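Local coordinates for uncharacterized protein AF_1382 (Archaeoglobus fulgidus, PDB 3O3K) that is of unknown function but folds as a winged helix-turn-helix protein, consistent with a role in binding DNA and regulating transcription, at residues 32-37 with 66-71; 58-63 with 71-76. All coordinates share one frame; numbering follows the deposited sequence.

Contact 1 of 2, residues 32-37 with 66-71; sequences YIQYIA and GRTKII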
loop_
_atom_site.group_PDB
_atom_site.type_symbol
_atom_site.label_atom_id
_atom_site.label_comp_id
_atom_site.label_asym_id
_atom_site.label_seq_id
_atom_site.Cartn_x
_atom_site.Cartn_y
_atom_site.Cartn_z
ATOM N N TYR A 32 18.538 -12.931 6.307
ATOM C CA TYR A 32 19.635 -12.130 6.823
ATOM C C TYR A 32 19.478 -10.752 6.166
ATOM O O TYR A 32 19.091 -10.659 4.991
ATOM C CB TYR A 32 20.973 -12.799 6.449
ATOM C CG TYR A 32 21.151 -14.217 7.007
ATOM C CD1 TYR A 32 21.385 -14.430 8.363
ATOM C CD2 TYR A 32 21.120 -15.333 6.167
ATOM C CE1 TYR A 32 21.592 -15.720 8.886
ATOM C CE2 TYR A 32 21.327 -16.644 6.676
ATOM C CZ TYR A 32 21.567 -16.826 8.041
ATOM O OH TYR A 32 21.815 -18.097 8.563
ATOM N N ILE A 33 19.762 -9.687 6.914
ATOM C CA ILE A 33 19.605 -8.333 6.383
ATOM C C ILE A 33 20.508 -8.030 5.192
ATOM O O ILE A 33 20.202 -7.154 4.379
ATOM C CB ILE A 33 19.839 -7.266 7.487
ATOM C CG1 ILE A 33 19.451 -5.881 6.956
ATOM C CG2 ILE A 33 21.291 -7.306 7.962
ATOM C CD1 ILE A 33 18.733 -5.005 7.982
ATOM N N GLN A 34 21.608 -8.775 5.092
ATOM C CA GLN A 34 22.580 -8.615 4.015
ATOM C C GLN A 34 21.999 -9.111 2.703
ATOM O O GLN A 34 22.215 -8.508 1.646
ATOM C CB GLN A 34 23.840 -9.412 4.341
ATOM C CG GLN A 34 24.292 -9.233 5.770
ATOM C CD GLN A 34 25.471 -10.111 6.105
ATOM O OE1 GLN A 34 25.307 -11.293 6.474
ATOM N NE2 GLN A 34 26.682 -9.554 5.961
ATOM N N TYR A 35 21.283 -10.227 2.772
ATOM C CA TYR A 35 20.648 -10.776 1.592
ATOM C C TYR A 35 19.604 -9.774 1.092
ATOM O O TYR A 35 19.479 -9.534 -0.118
ATOM C CB TYR A 35 19.968 -12.099 1.912
ATOM C CG TYR A 35 18.959 -12.520 0.865
ATOM C CD1 TYR A 35 19.349 -13.211 -0.289
ATOM C CD2 TYR A 35 17.610 -12.225 1.034
ATOM C CE1 TYR A 35 18.410 -13.601 -1.248
ATOM C CE2 TYR A 35 16.665 -12.600 0.091
ATOM C CZ TYR A 35 17.063 -13.289 -1.047
ATOM O OH TYR A 35 16.094 -13.668 -1.953
ATOM N N ILE A 36 18.856 -9.186 2.022
ATOM C CA ILE A 36 17.838 -8.215 1.638
ATOM C C ILE A 36 18.415 -7.058 0.813
ATOM O O ILE A 36 17.957 -6.794 -0.308
ATOM C CB ILE A 36 17.112 -7.627 2.872
ATOM C CG1 ILE A 36 16.351 -8.730 3.609
ATOM C CG2 ILE A 36 16.155 -6.519 2.428
ATOM C CD1 ILE A 36 15.702 -8.246 4.887
ATOM N N ALA A 37 19.405 -6.370 1.382
ATOM C CA ALA A 37 20.049 -5.230 0.719
ATOM C C ALA A 37 20.577 -5.621 -0.655
ATOM O O ALA A 37 20.670 -4.796 -1.575
ATOM C CB ALA A 37 21.189 -4.698 1.581
ATOM N N GLY A 66 25.725 -14.055 16.248
ATOM C CA GLY A 66 27.114 -13.710 15.990
ATOM C C GLY A 66 27.134 -12.265 15.535
ATOM O O GLY A 66 26.786 -11.381 16.296
ATOM N N ARG A 67 27.501 -12.019 14.283
ATOM C CA ARG A 67 27.553 -10.655 13.758
ATOM C C ARG A 67 26.525 -10.400 12.661
ATOM O O ARG A 67 26.449 -9.299 12.120
ATOM C CB ARG A 67 28.945 -10.389 13.193
ATOM C CG ARG A 67 30.066 -10.768 14.150
ATOM C CD ARG A 67 31.423 -10.357 13.614
ATOM N NE ARG A 67 32.454 -10.589 14.618
ATOM C CZ ARG A 67 33.679 -10.076 14.569
ATOM N NH1 ARG A 67 34.033 -9.295 13.552
ATOM N NH2 ARG A 67 34.538 -10.335 15.552
ATOM N N THR A 68 25.740 -11.427 12.344
ATOM C CA THR A 68 24.730 -11.373 11.284
ATOM C C THR A 68 23.328 -11.120 11.858
ATOM O O THR A 68 22.907 -11.786 12.804
ATOM C CB THR A 68 24.721 -12.718 10.463
ATOM O OG1 THR A 68 23.963 -13.715 11.164
ATOM C CG2 THR A 68 26.152 -13.257 10.281
ATOM N N LYS A 69 22.605 -10.156 11.294
ATOM C CA LYS A 69 21.265 -9.852 11.789
ATOM C C LYS A 69 20.220 -10.656 11.018
ATOM O O LYS A 69 20.163 -10.599 9.788
ATOM C CB LYS A 69 20.960 -8.348 11.670
ATOM C CG LYS A 69 19.643 -7.940 12.331
ATOM C CD LYS A 69 19.424 -6.430 12.374
ATOM C CE LYS A 69 18.181 -6.108 13.212
ATOM N NZ LYS A 69 17.898 -4.650 13.296
ATOM N N ILE A 70 19.419 -11.419 11.759
ATOM C CA ILE A 70 18.355 -12.239 11.193
ATOM C C ILE A 70 17.016 -11.530 11.417
ATOM O O ILE A 70 16.759 -10.979 12.487
ATOM C CB ILE A 70 18.315 -13.635 11.849
ATOM C CG1 ILE A 70 19.671 -14.333 11.649
ATOM C CG2 ILE A 70 17.183 -14.481 11.227
ATOM C CD1 ILE A 70 19.849 -15.575 12.508
ATOM N N ILE A 71 16.179 -11.534 10.384
ATOM C CA ILE A 71 14.884 -10.882 10.445
ATOM C C ILE A 71 13.762 -11.896 10.229
ATOM O O ILE A 71 13.776 -12.664 9.266
ATOM C CB ILE A 71 14.788 -9.777 9.366
ATOM C CG1 ILE A 71 16.040 -8.901 9.402
ATOM C CG2 ILE A 71 13.575 -8.901 9.625
ATOM C CD1 ILE A 71 16.220 -8.060 8.156
#

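Contact 2 of 2, residues 58-63 with 71-76; sequences KMVECE and IRLTDK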
loop_
_atom_site.group_PDB
_atom_site.type_symbol
_atom_site.label_atom_id
_atom_site.label_comp_id
_atom_site.label_asym_id
_atom_site.label_seq_id
_atom_site.Cartn_x
_atom_site.Cartn_y
_atom_site.Cartn_z
ATOM N N LYS A 58 5.915 -3.793 14.964
ATOM C CA LYS A 58 5.649 -5.191 15.298
ATOM C C LYS A 58 5.296 -6.102 14.121
ATOM O O LYS A 58 4.505 -7.036 14.254
ATOM C CB LYS A 58 4.568 -5.247 16.391
ATOM C CG LYS A 58 4.975 -4.408 17.598
ATOM C CD LYS A 58 4.087 -4.581 18.819
ATOM C CE LYS A 58 4.601 -3.667 19.940
ATOM N NZ LYS A 58 3.809 -3.730 21.207
ATOM N N MET A 59 5.906 -5.827 12.971
ATOM C CA MET A 59 5.699 -6.633 11.765
ATOM C C MET A 59 6.877 -7.595 11.617
ATOM O O MET A 59 6.777 -8.634 10.968
ATOM C CB MET A 59 5.635 -5.741 10.538
ATOM C CG MET A 59 4.395 -4.878 10.459
ATOM S SD MET A 59 4.660 -3.529 9.288
ATOM C CE MET A 59 4.547 -4.409 7.752
ATOM N N VAL A 60 8.003 -7.215 12.209
ATOM C CA VAL A 60 9.201 -8.035 12.174
ATOM C C VAL A 60 9.800 -8.088 13.558
ATOM O O VAL A 60 9.550 -7.231 14.407
ATOM C CB VAL A 60 10.326 -7.475 11.217
ATOM C CG1 VAL A 60 9.802 -7.333 9.798
ATOM C CG2 VAL A 60 10.872 -6.155 11.748
ATOM N N GLU A 61 10.600 -9.115 13.767
ATOM C CA GLU A 61 11.302 -9.290 15.008
ATOM C C GLU A 61 12.734 -9.550 14.536
ATOM O O GLU A 61 12.955 -10.232 13.527
ATOM C CB GLU A 61 10.719 -10.484 15.755
ATOM C CG GLU A 61 11.079 -10.510 17.214
ATOM C CD GLU A 61 10.317 -11.581 17.982
ATOM O OE1 GLU A 61 10.721 -11.865 19.137
ATOM O OE2 GLU A 61 9.321 -12.124 17.434
ATOM N N CYS A 62 13.705 -8.981 15.231
ATOM C CA CYS A 62 15.096 -9.164 14.842
ATOM C C CYS A 62 15.879 -9.962 15.859
ATOM O O CYS A 62 15.442 -10.166 16.995
ATOM C CB CYS A 62 15.782 -7.812 14.668
ATOM S SG CYS A 62 15.038 -6.799 13.424
ATOM N N GLU A 63 17.059 -10.396 15.450
ATOM C CA GLU A 63 17.915 -11.150 16.336
ATOM C C GLU A 63 19.325 -11.180 15.776
ATOM O O GLU A 63 19.516 -11.237 14.565
ATOM C CB GLU A 63 17.367 -12.561 16.474
ATOM C CG GLU A 63 18.229 -13.487 17.274
ATOM C CD GLU A 63 17.535 -14.798 17.519
ATOM O OE1 GLU A 63 18.195 -15.731 18.022
ATOM O OE2 GLU A 63 16.322 -14.881 17.208
ATOM N N ILE A 71 16.179 -11.534 10.384
ATOM C CA ILE A 71 14.884 -10.882 10.445
ATOM C C ILE A 71 13.762 -11.896 10.229
ATOM O O ILE A 71 13.776 -12.664 9.266
ATOM C CB ILE A 71 14.788 -9.777 9.366
ATOM C CG1 ILE A 71 16.040 -8.901 9.402
ATOM C CG2 ILE A 71 13.575 -8.901 9.625
ATOM C CD1 ILE A 71 16.220 -8.060 8.156
ATOM N N ARG A 72 12.789 -11.889 11.129
ATOM C CA ARG A 72 11.642 -12.794 11.025
ATOM C C ARG A 72 10.332 -11.995 11.104
ATOM O O ARG A 72 10.205 -11.087 11.925
ATOM C CB ARG A 72 11.683 -13.840 12.162
ATOM C CG ARG A 72 11.443 -13.265 13.579
ATOM C CD ARG A 72 11.486 -14.301 14.724
ATOM N NE ARG A 72 12.844 -14.792 14.970
ATOM C CZ ARG A 72 13.409 -15.793 14.296
ATOM N NH1 ARG A 72 12.728 -16.421 13.344
ATOM N NH2 ARG A 72 14.664 -16.154 14.556
ATOM N N LEU A 73 9.369 -12.329 10.246
ATOM C CA LEU A 73 8.054 -11.669 10.250
ATOM C C LEU A 73 7.179 -12.177 11.392
ATOM O O LEU A 73 7.065 -13.388 11.585
ATOM C CB LEU A 73 7.287 -11.972 8.969
ATOM C CG LEU A 73 7.643 -11.306 7.655
ATOM C CD1 LEU A 73 6.701 -11.809 6.582
ATOM C CD2 LEU A 73 7.537 -9.805 7.796
ATOM N N THR A 74 6.559 -11.267 12.147
ATOM C CA THR A 74 5.637 -11.680 13.212
ATOM C C THR A 74 4.372 -12.089 12.450
ATOM O O THR A 74 4.300 -11.893 11.234
ATOM C CB THR A 74 5.295 -10.513 14.154
ATOM O OG1 THR A 74 4.708 -9.448 13.391
ATOM C CG2 THR A 74 6.558 -9.997 14.843
ATOM N N ASP A 75 3.393 -12.675 13.134
ATOM C CA ASP A 75 2.159 -13.073 12.451
ATOM C C ASP A 75 1.557 -11.855 11.782
ATOM O O ASP A 75 1.076 -11.933 10.650
ATOM C CB ASP A 75 1.152 -13.674 13.432
ATOM C CG ASP A 75 1.657 -14.957 14.048
ATOM O OD1 ASP A 75 1.986 -15.891 13.269
ATOM O OD2 ASP A 75 1.745 -15.024 15.300
ATOM N N LYS A 76 1.608 -10.723 12.477
ATOM C CA LYS A 76 1.086 -9.479 11.921
ATOM C C LYS A 76 1.809 -9.143 10.600
ATOM O O LYS A 76 1.160 -8.876 9.581
ATOM C CB LYS A 76 1.264 -8.346 12.932
ATOM C CG LYS A 76 0.757 -6.991 12.455
ATOM C CD LYS A 76 0.968 -5.939 13.527
ATOM C CE LYS A 76 0.569 -4.574 13.026
ATOM N NZ LYS A 76 0.719 -3.572 14.109
#

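Contact 1 of 2, residues 32-37 with 66-71
Tyr32 and Ile70 face each other as an antiparallel non-hydrogen-bonded pair, their CA atoms 4.6 Å apart, and just beyond this pair the chain turns into helix 33-37, whose axis runs at 79° to strand 68-71. The amide of Ile33, in the first turn of the helix, donates to Lys69 O over 3.0 Å, an N-H that the helix itself could not satisfy. Tyr32 CA also brings its hydrogen to the same carbonyl, which is thus used by both residues at the strand-to-helix junction. Beside the backbone, the Tyr32 side chain runs alongside that of Ile70, both pointing the same way, and the CE1 corner of the ring lies 3.6 Å from Ile70 CG1. Thr68 OG1 stands obliquely to the ring at 3.9 Å from CE1. On the sheet face opposite Tyr32 and Ile70, Ile71 meets Ile33 and Ile36 of the helix. With its CG1 anti to the carbonyl carbon (chi1 -48°), Ile71 brings its CD1 against both, 3.8 Å from Ile33 CB and 3.3 Å from Ile36 CD1, the latter tighter than usual for two methyls. Ile33 CG2 rests against Lys69 CB, 3.9 Å away, while the extended lysine chain leads off to a cation-pi contact with Trp48. The pairing adds strand 31-32 to the small sheet of a winged helix-turn-helix domain, as an outermost strand within the chain. Helix 44-56 closes the isoleucine cluster through Ile51 and Val47, helix 12-25 adds Ile21, and strand 60-65 flanks strand 68-73 on its other side.

Contact 2 of 2, residues 58-63 with 71-76
The hydroxyl of Thr74 donates a short bond to Lys58 O, OG1 to O 2.6 Å, while its own backbone N binds Met59 O at 2.9 Å from above the carbonyl plane. Because OG1 sits between the backbone N and the carbonyl carbon (chi1 59°), the same oxygen also caps Gly77 N at the start of helix 75-91. One step into the hairpin, Glu61 and Arg72 form a hydrogen-bonded antiparallel pair, with Glu61 N to Arg72 O at 2.7 Å and Arg72 N to Glu61 O at 2.9 Å. The first torsion of Arg72 (chi1 68°) lays CG against Glu61 CB at 3.6 Å, and a bend at chi3 (71°) then offers NH2 in the guanidinium plane to Glu63 OE2, a weak hydrogen bond of 3.4 Å within a salt bridge. On the opposite face, Val60 CB lies beside Ile71 CG2, and Val60 CG1 meets Leu73 CD2 at 3.9 Å; Leu18 and Ile21 of helix 12-25 receive Leu73. Lys76 runs past Lys58 O to bond Ala57 O through NZ. The hairpin is therefore two-faced, charged towards solvent and aliphatic towards the helices, and at its base one threonine joins the end of helix 44-56 to the start of helix 75-91.

From the N terminus, the chain leaves helix 12-25, reaches residues 32-37, passes through helix 44-56 and strand 60-65, and returns along strand 68-73, where contact 1 closes a long loop holding the second helix of the helix-turn-helix. Contact 2 closes a much shorter one, the wing hairpin. The segments alternate along the chain, so the loops cross instead of nesting. Ile71 belongs to both contacts, and between them Ile70 N probably bonds Glu63 O while Lys69 CE packs on Cys62 SG. Strand 68-73 lies in the middle of the sheet, flanked by strands 31-32 and 60-65, before the chain leaves into helix 75-91, which packs on the second subunit.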